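Local coordinates for vascular protein tyrosine phosphatase 1 (Rattus norvegicus, PDB 3I36) that probably catalyses, as a receptor-type protein tyrosine phosphatase represented here by its catalytic domain, the hydrolysis of phosphotyrosine in proteins to tyrosine and phosphate, at residues Thr183-Val188 against Leu200-Phe205; Val137-Met142 against Asp229-Ile234; Ile67-Gly72 against His94-Tyr99; Tyr63-Ala68 against Asn78-Asp83. All coordinates share one frame; numbering follows the deposited sequence.

Contact 1 of 4, residues Thr183-Val188 against Leu200-Phe205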
# COMPACT_ATOMS: atom_id res chain seq x y z
N THR A 183 -15.69 -0.50 -0.41
CA THR A 183 -16.41 0.06 0.70
C THR A 183 -15.56 1.16 1.28
O THR A 183 -14.35 1.01 1.40
CB THR A 183 -16.67 -1.01 1.76
OG1 THR A 183 -17.56 -1.98 1.21
CG2 THR A 183 -17.25 -0.40 3.04
N ILE A 184 -16.19 2.26 1.62
CA ILE A 184 -15.48 3.36 2.21
C ILE A 184 -16.04 3.56 3.60
O ILE A 184 -17.26 3.64 3.80
CB ILE A 184 -15.62 4.64 1.37
CG1 ILE A 184 -14.98 4.40 -0.01
CG2 ILE A 184 -14.96 5.81 2.07
CD1 ILE A 184 -15.22 5.51 -1.00
N ARG A 185 -15.14 3.59 4.58
CA ARG A 185 -15.55 3.72 5.96
C ARG A 185 -14.88 4.93 6.55
O ARG A 185 -13.69 5.16 6.35
CB ARG A 185 -15.17 2.46 6.74
CG ARG A 185 -15.68 1.18 6.07
CD ARG A 185 -15.52 -0.02 7.00
NE ARG A 185 -16.04 -1.22 6.35
CZ ARG A 185 -15.31 -2.01 5.57
NH1 ARG A 185 -14.02 -1.75 5.37
NH2 ARG A 185 -15.87 -3.07 5.00
N ASP A 186 -15.66 5.71 7.27
CA ASP A 186 -15.10 6.81 8.01
C ASP A 186 -15.11 6.46 9.47
O ASP A 186 -16.06 5.86 9.99
CB ASP A 186 -15.88 8.09 7.77
CG ASP A 186 -15.49 8.76 6.48
OD1 ASP A 186 -14.29 8.71 6.15
OD2 ASP A 186 -16.37 9.32 5.80
N PHE A 187 -14.03 6.86 10.14
CA PHE A 187 -13.90 6.67 11.57
C PHE A 187 -13.44 7.96 12.20
O PHE A 187 -12.97 8.89 11.54
CB PHE A 187 -12.84 5.61 11.86
CG PHE A 187 -13.06 4.32 11.15
CD1 PHE A 187 -13.76 3.29 11.77
CD2 PHE A 187 -12.58 4.14 9.87
CE1 PHE A 187 -13.97 2.10 11.10
CE2 PHE A 187 -12.78 2.94 9.20
CZ PHE A 187 -13.49 1.92 9.82
N VAL A 188 -13.61 8.01 13.51
CA VAL A 188 -12.92 8.99 14.31
C VAL A 188 -11.89 8.18 15.06
O VAL A 188 -12.20 7.15 15.64
CB VAL A 188 -13.87 9.66 15.30
CG1 VAL A 188 -13.08 10.54 16.25
CG2 VAL A 188 -14.91 10.48 14.56
N LEU A 200 -10.41 9.39 10.10
CA LEU A 200 -9.66 8.49 9.27
C LEU A 200 -10.67 7.92 8.32
O LEU A 200 -11.79 7.60 8.72
CB LEU A 200 -8.99 7.39 10.10
CG LEU A 200 -8.20 6.40 9.22
CD1 LEU A 200 -6.90 5.96 9.89
CD2 LEU A 200 -9.07 5.20 8.86
N ARG A 201 -10.30 7.86 7.05
CA ARG A 201 -11.14 7.21 6.09
C ARG A 201 -10.40 5.99 5.60
O ARG A 201 -9.21 6.05 5.30
CB ARG A 201 -11.44 8.14 4.90
CG ARG A 201 -12.16 7.43 3.76
CD ARG A 201 -12.87 8.42 2.88
NE ARG A 201 -13.81 9.23 3.64
CZ ARG A 201 -14.42 10.30 3.17
NH1 ARG A 201 -14.18 10.70 1.92
NH2 ARG A 201 -15.26 10.99 3.93
N GLN A 202 -11.12 4.89 5.50
CA GLN A 202 -10.56 3.65 5.06
C GLN A 202 -11.20 3.33 3.73
O GLN A 202 -12.42 3.23 3.62
CB GLN A 202 -10.90 2.54 6.04
CG GLN A 202 -10.36 1.19 5.62
CD GLN A 202 -11.13 0.07 6.30
OE1 GLN A 202 -12.33 0.19 6.50
NE2 GLN A 202 -10.44 -1.00 6.66
N PHE A 203 -10.36 3.20 2.72
CA PHE A 203 -10.81 2.84 1.39
C PHE A 203 -10.59 1.37 1.25
O PHE A 203 -9.45 0.91 1.11
CB PHE A 203 -10.01 3.62 0.36
CG PHE A 203 -10.16 5.11 0.51
CD1 PHE A 203 -11.10 5.81 -0.22
CD2 PHE A 203 -9.38 5.80 1.42
CE1 PHE A 203 -11.24 7.18 -0.08
CE2 PHE A 203 -9.52 7.16 1.58
CZ PHE A 203 -10.44 7.85 0.83
N HIS A 204 -11.67 0.62 1.31
CA HIS A 204 -11.59 -0.82 1.27
C HIS A 204 -11.93 -1.31 -0.12
O HIS A 204 -13.10 -1.38 -0.50
CB HIS A 204 -12.52 -1.45 2.30
CG HIS A 204 -12.26 -2.90 2.50
ND1 HIS A 204 -12.86 -3.64 3.50
CD2 HIS A 204 -11.44 -3.75 1.84
CE1 HIS A 204 -12.44 -4.89 3.43
NE2 HIS A 204 -11.57 -4.98 2.44
N PHE A 205 -10.90 -1.61 -0.90
CA PHE A 205 -11.07 -2.19 -2.22
C PHE A 205 -11.36 -3.66 -2.00
O PHE A 205 -10.48 -4.42 -1.60
CB PHE A 205 -9.79 -2.05 -3.01
CG PHE A 205 -9.96 -2.30 -4.47
CD1 PHE A 205 -9.57 -3.50 -5.03
CD2 PHE A 205 -10.53 -1.33 -5.29
CE1 PHE A 205 -9.72 -3.74 -6.39
CE2 PHE A 205 -10.68 -1.55 -6.64
CZ PHE A 205 -10.27 -2.76 -7.20
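On the face of the sheet that bears Arg185, Gln202 and His204, the three side chains lie side by side and point the same way. Arg185 runs extended from CG to NE, and its NH1 donates, in the guanidinium plane, to His204 ND1 (2.9 Å) and Gln202 OE1 (2.8 Å). The imidazole is turned 57° from that plane, whereas Gln202 OE1 takes its proton from above the amide plane, 49° out. With ND1 accepting and NE2 bonded to Thr144 O, His204 is probably neutral; Arg185 NE is paired with Glu176. Gln202 CB meets the edge of the Phe187 ring at CE2 (3.7 Å). The backbone beneath is an antiparallel beta hairpin in the central mixed sheet of the phosphatase domain, with Arg185 and Gln202 as a hydrogen-bonded pair (Gln202 N to Arg185 O, 2.7 Å). Across the other face, Arg201 bends at chi3 and holds Asp186 in a side-on, two-nitrogen salt bridge: NE meets OD1 at 2.6 Å and NH2 meets OD2 at 2.7 Å. Both oxygens use syn lone pairs, although the planes are 39° apart. Ile184 crosses Arg201 obliquely, its CG2 3.4 Å from Arg201 CD, while Arg201 CG sits over the rim of the Phe203 ring.

Contact 2 of 4, residues Val137-Met142 against Asp229-Ile234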
# COMPACT_ATOMS: atom_id res chain seq x y z
N VAL A 137 -1.79 9.01 10.26
CA VAL A 137 -2.52 8.43 9.15
C VAL A 137 -3.98 8.87 9.18
O VAL A 137 -4.65 8.70 10.18
CB VAL A 137 -2.44 6.89 9.21
CG1 VAL A 137 -3.32 6.26 8.15
CG2 VAL A 137 -0.99 6.47 8.99
N TYR A 138 -4.44 9.46 8.08
CA TYR A 138 -5.83 9.87 7.95
C TYR A 138 -6.54 8.99 6.93
O TYR A 138 -7.75 8.95 6.85
CB TYR A 138 -5.91 11.30 7.45
CG TYR A 138 -5.78 12.34 8.53
CD1 TYR A 138 -4.60 12.50 9.23
CD2 TYR A 138 -6.83 13.18 8.84
CE1 TYR A 138 -4.48 13.47 10.22
CE2 TYR A 138 -6.73 14.14 9.82
CZ TYR A 138 -5.55 14.29 10.50
OH TYR A 138 -5.46 15.26 11.47
N ALA A 139 -5.75 8.29 6.12
CA ALA A 139 -6.31 7.44 5.08
C ALA A 139 -5.69 6.06 5.12
O ALA A 139 -4.47 5.91 5.16
CB ALA A 139 -6.12 8.06 3.70
N ILE A 140 -6.54 5.05 5.08
CA ILE A 140 -6.06 3.69 4.97
C ILE A 140 -6.60 3.17 3.67
O ILE A 140 -7.77 3.34 3.37
CB ILE A 140 -6.58 2.79 6.10
CG1 ILE A 140 -5.87 3.14 7.41
CG2 ILE A 140 -6.37 1.31 5.75
CD1 ILE A 140 -6.44 2.38 8.62
N VAL A 141 -5.73 2.53 2.89
CA VAL A 141 -6.18 1.87 1.69
C VAL A 141 -5.99 0.40 1.92
O VAL A 141 -4.87 -0.07 2.14
CB VAL A 141 -5.35 2.31 0.48
CG1 VAL A 141 -5.77 1.51 -0.76
CG2 VAL A 141 -5.54 3.79 0.24
N MET A 142 -7.09 -0.33 1.88
CA MET A 142 -7.07 -1.74 2.16
C MET A 142 -7.41 -2.48 0.89
O MET A 142 -8.47 -2.26 0.30
CB MET A 142 -8.09 -2.07 3.23
CG MET A 142 -8.24 -3.55 3.45
SD MET A 142 -9.19 -3.88 4.93
CE MET A 142 -9.17 -5.68 4.90
N ASP A 229 -8.71 12.20 -3.92
CA ASP A 229 -9.67 13.26 -3.69
C ASP A 229 -9.74 13.58 -2.21
O ASP A 229 -9.71 14.74 -1.78
CB ASP A 229 -11.04 12.85 -4.21
CG ASP A 229 -12.03 14.00 -4.18
OD1 ASP A 229 -11.87 14.94 -4.98
OD2 ASP A 229 -12.95 13.95 -3.35
N TYR A 230 -9.83 12.52 -1.41
CA TYR A 230 -9.85 12.68 0.04
C TYR A 230 -8.54 13.25 0.56
O TYR A 230 -8.54 14.14 1.41
CB TYR A 230 -10.16 11.35 0.71
CG TYR A 230 -10.09 11.37 2.21
CD1 TYR A 230 -11.12 11.91 2.96
CD2 TYR A 230 -9.01 10.80 2.88
CE1 TYR A 230 -11.07 11.91 4.35
CE2 TYR A 230 -8.95 10.80 4.26
CZ TYR A 230 -9.97 11.35 4.99
OH TYR A 230 -9.90 11.34 6.36
N MET A 231 -7.42 12.72 0.07
CA MET A 231 -6.11 13.17 0.54
C MET A 231 -5.90 14.66 0.36
O MET A 231 -5.07 15.26 1.05
CB MET A 231 -4.99 12.39 -0.17
CG MET A 231 -4.92 10.95 0.29
SD MET A 231 -4.78 10.83 2.08
CE MET A 231 -3.20 11.61 2.38
N LYS A 232 -6.63 15.27 -0.56
CA LYS A 232 -6.50 16.71 -0.77
C LYS A 232 -6.97 17.49 0.46
O LYS A 232 -6.63 18.66 0.64
CB LYS A 232 -7.29 17.14 -2.00
CG LYS A 232 -6.68 16.68 -3.32
CD LYS A 232 -7.59 17.11 -4.47
CE LYS A 232 -7.02 16.70 -5.81
NZ LYS A 232 -8.02 17.02 -6.87
N GLN A 233 -7.73 16.81 1.30
CA GLN A 233 -8.35 17.43 2.46
C GLN A 233 -7.53 17.23 3.72
O GLN A 233 -7.88 17.72 4.78
CB GLN A 233 -9.73 16.81 2.68
CG GLN A 233 -10.60 16.91 1.45
CD GLN A 233 -11.94 16.24 1.64
OE1 GLN A 233 -12.31 15.87 2.76
NE2 GLN A 233 -12.68 16.06 0.56
N ILE A 234 -6.43 16.50 3.58
CA ILE A 234 -5.70 15.96 4.70
C ILE A 234 -4.48 16.84 5.00
O ILE A 234 -3.92 17.44 4.10
CB ILE A 234 -5.30 14.51 4.37
CG1 ILE A 234 -6.56 13.66 4.19
CG2 ILE A 234 -4.38 13.92 5.41
CD1 ILE A 234 -7.56 13.82 5.32
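Apolar packing carries most of this contact, which sets Tyr138 and Ala139, at the start of a short central strand, against Tyr230 and Met231 of helix 218-231 and the type I turn from Met231 to Ile234. Tyr138 and Ile234 slide past each other in opposite directions. In Ile234, chi1 (-63°) sets CG2 anti to the backbone N, and the bend at chi2 (-49°) brings CD1 in as well, so two methyls reach the tyrosine: CD1 touches Tyr138 CD2 at 3.7 Å, and CG2 comes equally close to Tyr138 CB (3.7 Å). The contact thus falls on the root of the aromatic side chain and not on its hydroxyl end. Ala139 CB points at the helix and is met by two residues: the ring edge of Tyr230, with CE2 at 4.0 Å, and the sulfur of Met231, with SD at 3.5 Å. The first torsion of Met231 and its bend at chi2 bring SD there; the bend at chi3 turns only the terminal methyl.

At the backbone, Tyr230, with CG anti to its own N (chi1 175°), lays its ring edge along the Tyr138 carbonyl. Tyr138 O lies near the ring plane, 3.4 Å from Tyr230 CE2 and 3.3 Å from Tyr230 OH.

Among its neighbours, strand 139-142 runs between strands 196-205 and 240-243 of the central sheet, with backbone hydrogen bonds between Ala139 and Leu241 and between Ile140 and Arg201. Helix 218-231 packs on one face of that sheet, where Met231 also touches Ile240 and Tyr230 touches Arg201; helix 125-134 receives Ile140.

Contact 3 of 4, residues Ile67-Gly72 against His94-Tyr99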
# COMPACT_ATOMS: atom_id res chain seq x y z
N ILE A 67 14.07 -10.06 15.00
CA ILE A 67 14.19 -10.22 16.44
C ILE A 67 13.11 -11.19 16.91
O ILE A 67 11.97 -11.12 16.46
CB ILE A 67 14.08 -8.87 17.19
CG1 ILE A 67 15.25 -7.97 16.79
CG2 ILE A 67 14.06 -9.09 18.70
CD1 ILE A 67 15.19 -6.60 17.40
N ALA A 68 13.48 -12.09 17.81
CA ALA A 68 12.57 -13.15 18.25
C ALA A 68 11.21 -12.58 18.62
O ALA A 68 10.17 -13.09 18.18
CB ALA A 68 13.18 -13.92 19.44
N GLU A 69 11.22 -11.52 19.42
CA GLU A 69 10.00 -10.90 19.91
C GLU A 69 9.13 -10.36 18.77
O GLU A 69 7.91 -10.24 18.90
CB GLU A 69 10.34 -9.76 20.88
CG GLU A 69 10.90 -10.22 22.23
CD GLU A 69 12.22 -10.98 22.11
OE1 GLU A 69 13.02 -10.70 21.19
OE2 GLU A 69 12.45 -11.88 22.96
N ASN A 70 9.75 -10.02 17.65
CA ASN A 70 9.02 -9.42 16.54
C ASN A 70 8.57 -10.42 15.49
O ASN A 70 7.73 -10.10 14.66
CB ASN A 70 9.84 -8.31 15.88
CG ASN A 70 10.06 -7.15 16.80
OD1 ASN A 70 9.26 -6.92 17.70
ND2 ASN A 70 11.14 -6.43 16.60
N ARG A 71 9.12 -11.63 15.52
CA ARG A 71 8.84 -12.57 14.45
C ARG A 71 7.35 -12.86 14.35
O ARG A 71 6.80 -12.98 13.26
CB ARG A 71 9.62 -13.86 14.64
CG ARG A 71 11.12 -13.66 14.45
CD ARG A 71 11.92 -14.85 15.01
NE ARG A 71 13.30 -14.48 15.30
CZ ARG A 71 14.18 -15.25 15.93
NH1 ARG A 71 13.82 -16.46 16.33
NH2 ARG A 71 15.41 -14.82 16.15
N GLY A 72 6.70 -12.92 15.50
CA GLY A 72 5.28 -13.22 15.55
C GLY A 72 4.43 -12.03 15.18
O GLY A 72 3.21 -12.13 15.12
N HIS A 94 9.87 -1.79 26.11
CA HIS A 94 10.86 -2.58 25.40
C HIS A 94 11.10 -2.03 24.01
O HIS A 94 10.18 -1.54 23.34
CB HIS A 94 10.43 -4.05 25.34
CG HIS A 94 11.55 -4.99 25.01
ND1 HIS A 94 12.51 -5.36 25.93
CD2 HIS A 94 11.86 -5.64 23.87
CE1 HIS A 94 13.36 -6.19 25.36
NE2 HIS A 94 12.99 -6.38 24.11
N SER A 95 12.35 -2.12 23.57
CA SER A 95 12.72 -1.58 22.28
C SER A 95 11.86 -2.19 21.17
O SER A 95 11.53 -1.51 20.20
CB SER A 95 14.19 -1.87 22.01
OG SER A 95 14.44 -3.26 22.09
N THR A 96 11.47 -3.46 21.32
CA THR A 96 10.70 -4.13 20.27
C THR A 96 9.27 -3.61 20.20
O THR A 96 8.52 -3.94 19.28
CB THR A 96 10.67 -5.65 20.45
OG1 THR A 96 10.10 -5.97 21.73
CG2 THR A 96 12.08 -6.21 20.36
N ASP A 97 8.90 -2.78 21.17
CA ASP A 97 7.62 -2.09 21.08
C ASP A 97 7.58 -1.21 19.83
O ASP A 97 6.51 -0.80 19.39
CB ASP A 97 7.42 -1.19 22.29
CG ASP A 97 7.21 -1.96 23.56
OD1 ASP A 97 6.96 -3.19 23.50
OD2 ASP A 97 7.28 -1.31 24.62
N ASP A 98 8.74 -0.89 19.28
CA ASP A 98 8.76 0.04 18.15
C ASP A 98 8.37 -0.66 16.86
O ASP A 98 8.21 -0.04 15.81
CB ASP A 98 10.14 0.71 18.02
CG ASP A 98 11.20 -0.19 17.38
OD1 ASP A 98 10.92 -1.33 16.94
OD2 ASP A 98 12.35 0.27 17.29
N TYR A 99 8.16 -1.96 16.96
CA TYR A 99 8.14 -2.77 15.76
C TYR A 99 6.76 -2.95 15.18
O TYR A 99 5.81 -3.31 15.89
CB TYR A 99 8.74 -4.15 15.97
CG TYR A 99 8.74 -4.90 14.68
CD1 TYR A 99 9.75 -4.69 13.74
CD2 TYR A 99 7.70 -5.76 14.35
CE1 TYR A 99 9.74 -5.34 12.53
CE2 TYR A 99 7.69 -6.44 13.13
CZ TYR A 99 8.72 -6.21 12.22
OH TYR A 99 8.72 -6.84 11.02
O HOH W 1 12.12 -3.79 17.22
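Asn70 holds CG anti to its carbonyl carbon (chi1 -66°), and Tyr99 holds CG anti to its backbone N (chi1 -178°); these torsions bring the two groups together, and the second torsion of each turns its plane until the asparagine amide lies nearly flat on the phenol ring. The result is an amide-pi stack, planes 16° apart, that joins the short, weakly bonded helix about 68-71 to the DYINA sequence motif of the phosphatase domain, to which Asp98 and Tyr99 belong. Asn70 CB sits over the ring face, 3.8 Å from the Tyr99 ring centroid in a CH-pi contact, and the amide then runs back toward the ring's root: Asn70 CG is 3.4 Å from Tyr99 CG. At the end of the amide, OD1 lies against two aliphatic carbons, 3.3 Å from both Thr96 CB and Tyr99 CB.

The 3-10 turn 95-98 adds Thr96, which puts OG1 in the crowded position between its backbone N and carbonyl carbon. This leaves CG2 beside the backbone N and turned to segment 67-72, where it meets Ile67 CG2 at 3.9 Å. Glu69 contributes its CB, which lies near Thr96 OG1.

The buried amide is well supplied with partners. Asn70 OD1 is hydrogen-bonded to Lys73 NZ, and ND2 donates to Ala64 O, which helps fix the rotation of the flat group; Tyr99 OH is bonded to Asn74. The remaining direction of ND2 leads to a water 2.9 Å from Asn70 ND2, and that water donates in turn to Asp98 OD1 at 2.8 Å.

Contact 4 of 4, residues Tyr63-Ala68 against Asn78-Asp83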
# COMPACT_ATOMS: atom_id res chain seq x y z
N TYR A 63 16.86 -6.53 10.46
CA TYR A 63 17.17 -7.06 11.77
C TYR A 63 16.00 -6.95 12.74
O TYR A 63 15.71 -7.90 13.46
CB TYR A 63 18.39 -6.36 12.36
CG TYR A 63 19.63 -6.61 11.55
CD1 TYR A 63 19.85 -7.85 10.96
CD2 TYR A 63 20.59 -5.62 11.37
CE1 TYR A 63 20.98 -8.10 10.21
CE2 TYR A 63 21.73 -5.86 10.62
CZ TYR A 63 21.92 -7.11 10.04
OH TYR A 63 23.04 -7.36 9.29
N ALA A 64 15.33 -5.81 12.78
CA ALA A 64 14.25 -5.64 13.75
C ALA A 64 13.18 -6.70 13.49
O ALA A 64 12.67 -7.33 14.41
CB ALA A 64 13.65 -4.23 13.69
N ALA A 65 12.85 -6.89 12.22
CA ALA A 65 11.83 -7.87 11.82
C ALA A 65 12.19 -9.28 12.24
O ALA A 65 11.31 -10.12 12.36
CB ALA A 65 11.61 -7.83 10.33
N GLU A 66 13.48 -9.54 12.43
CA GLU A 66 13.97 -10.88 12.72
C GLU A 66 14.20 -11.11 14.21
O GLU A 66 14.51 -12.23 14.63
CB GLU A 66 15.24 -11.16 11.92
CG GLU A 66 14.97 -11.32 10.43
CD GLU A 66 16.23 -11.28 9.57
OE1 GLU A 66 17.28 -10.83 10.07
OE2 GLU A 66 16.15 -11.68 8.39
N ILE A 67 14.07 -10.06 15.00
CA ILE A 67 14.19 -10.22 16.44
C ILE A 67 13.11 -11.19 16.91
O ILE A 67 11.97 -11.12 16.46
CB ILE A 67 14.08 -8.87 17.19
CG1 ILE A 67 15.25 -7.97 16.79
CG2 ILE A 67 14.06 -9.09 18.70
CD1 ILE A 67 15.19 -6.60 17.40
N ALA A 68 13.48 -12.09 17.81
CA ALA A 68 12.57 -13.15 18.25
C ALA A 68 11.21 -12.58 18.62
O ALA A 68 10.17 -13.09 18.18
CB ALA A 68 13.18 -13.92 19.44
N ASN A 78 8.57 -14.29 5.27
CA ASN A 78 9.41 -13.82 4.18
C ASN A 78 8.97 -12.46 3.66
O ASN A 78 9.39 -12.02 2.59
CB ASN A 78 9.46 -14.84 3.04
CG ASN A 78 8.12 -15.01 2.36
OD1 ASN A 78 7.07 -14.67 2.91
ND2 ASN A 78 8.15 -15.57 1.15
N VAL A 79 8.12 -11.79 4.42
CA VAL A 79 7.82 -10.41 4.11
C VAL A 79 8.16 -9.56 5.32
O VAL A 79 7.34 -9.36 6.22
CB VAL A 79 6.36 -10.21 3.71
CG1 VAL A 79 6.11 -8.75 3.41
CG2 VAL A 79 6.04 -11.09 2.49
N LEU A 80 9.40 -9.11 5.35
CA LEU A 80 9.91 -8.41 6.51
C LEU A 80 10.34 -7.02 6.09
O LEU A 80 10.99 -6.86 5.07
CB LEU A 80 11.13 -9.13 7.06
CG LEU A 80 10.88 -10.61 7.35
CD1 LEU A 80 12.15 -11.21 7.92
CD2 LEU A 80 9.71 -10.78 8.32
N PRO A 81 10.00 -6.04 6.92
CA PRO A 81 10.36 -4.65 6.62
C PRO A 81 11.87 -4.47 6.72
O PRO A 81 12.49 -4.95 7.66
CB PRO A 81 9.66 -3.87 7.73
CG PRO A 81 9.57 -4.88 8.90
CD PRO A 81 9.21 -6.16 8.16
N TYR A 82 12.45 -3.77 5.75
CA TYR A 82 13.85 -3.39 5.87
C TYR A 82 13.99 -2.35 6.96
O TYR A 82 13.14 -1.47 7.10
CB TYR A 82 14.38 -2.84 4.54
CG TYR A 82 14.23 -3.82 3.42
CD1 TYR A 82 14.69 -5.12 3.56
CD2 TYR A 82 13.65 -3.45 2.21
CE1 TYR A 82 14.56 -6.04 2.54
CE2 TYR A 82 13.52 -4.37 1.17
CZ TYR A 82 13.97 -5.66 1.35
OH TYR A 82 13.86 -6.58 0.34
N ASP A 83 15.05 -2.47 7.74
CA ASP A 83 15.33 -1.53 8.82
C ASP A 83 15.40 -0.11 8.30
O ASP A 83 14.99 0.83 8.96
CB ASP A 83 16.66 -1.88 9.46
CG ASP A 83 16.63 -3.23 10.15
OD1 ASP A 83 15.59 -3.53 10.76
OD2 ASP A 83 17.61 -3.99 10.07
O HOH W 2 13.47 -4.95 10.26
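Asp83 leaves its loop with CB directed at the short helix 63-66, and CG stands anti to the carbonyl carbon (chi1 -66°), so that the carboxylate arrives at the N-terminal end of that helix. Its CG lies 3.3 Å from Tyr63 N, and the two oxygens divide the first amides between them. OD2 accepts from Tyr63 N at 2.7 Å, through its syn lone pair, and also lies against the root of the tyrosine side chain, whose ring plane is turned 43° from the carboxylate. OD1 takes Ala64 N at 3.1 Å, again on the syn side and along a straighter line (167° at the hydrogen). The same OD1 receives a proton from a water at 2.6 Å; that water accepts from Ala65 N and donates to Pro81 O, extending the link to a third helix amide. The N-H groups at the start of the short helix would probably favour the charged carboxylate.

Below the polar end, Ala65 CB points into the angle between Leu80 and Pro81, 3.6 Å from both Leu80 CB and Pro81 CD. Leu80 CD1 reaches farther along the helix to Glu66 CG (3.8 Å), the two side chains crossing at about a right angle.

The loop 78-83 follows the NxxKNRY motif of tyrosine phosphatases, whose KNRY part belongs to the phosphotyrosine-recognition loop of this family, and the packing ties the helix before that loop to the segment after it.

In the fold
The four contacts form two pairs at separate places in one catalytic domain. Contacts 1 and 2 meet in the central sheet, where Phe203 N and Ile140 O are probably hydrogen-bonded (2.7 Å). Contacts 3 and 4 share Ile67 and Ala68 and interlock again where Tyr99 OH packs on Ala65 CB. The pairs do not touch: the nearest atoms of contacts 2 and 3 are about 13 Å apart, those of contacts 1 and 3 about 17 Å. The active site is approached from both. The side chain of His204 lies about 9 Å from that of Cys244, probably the phosphocysteine nucleophile, and Pro81 about 8 Å from Val248 of the same phosphate-binding loop.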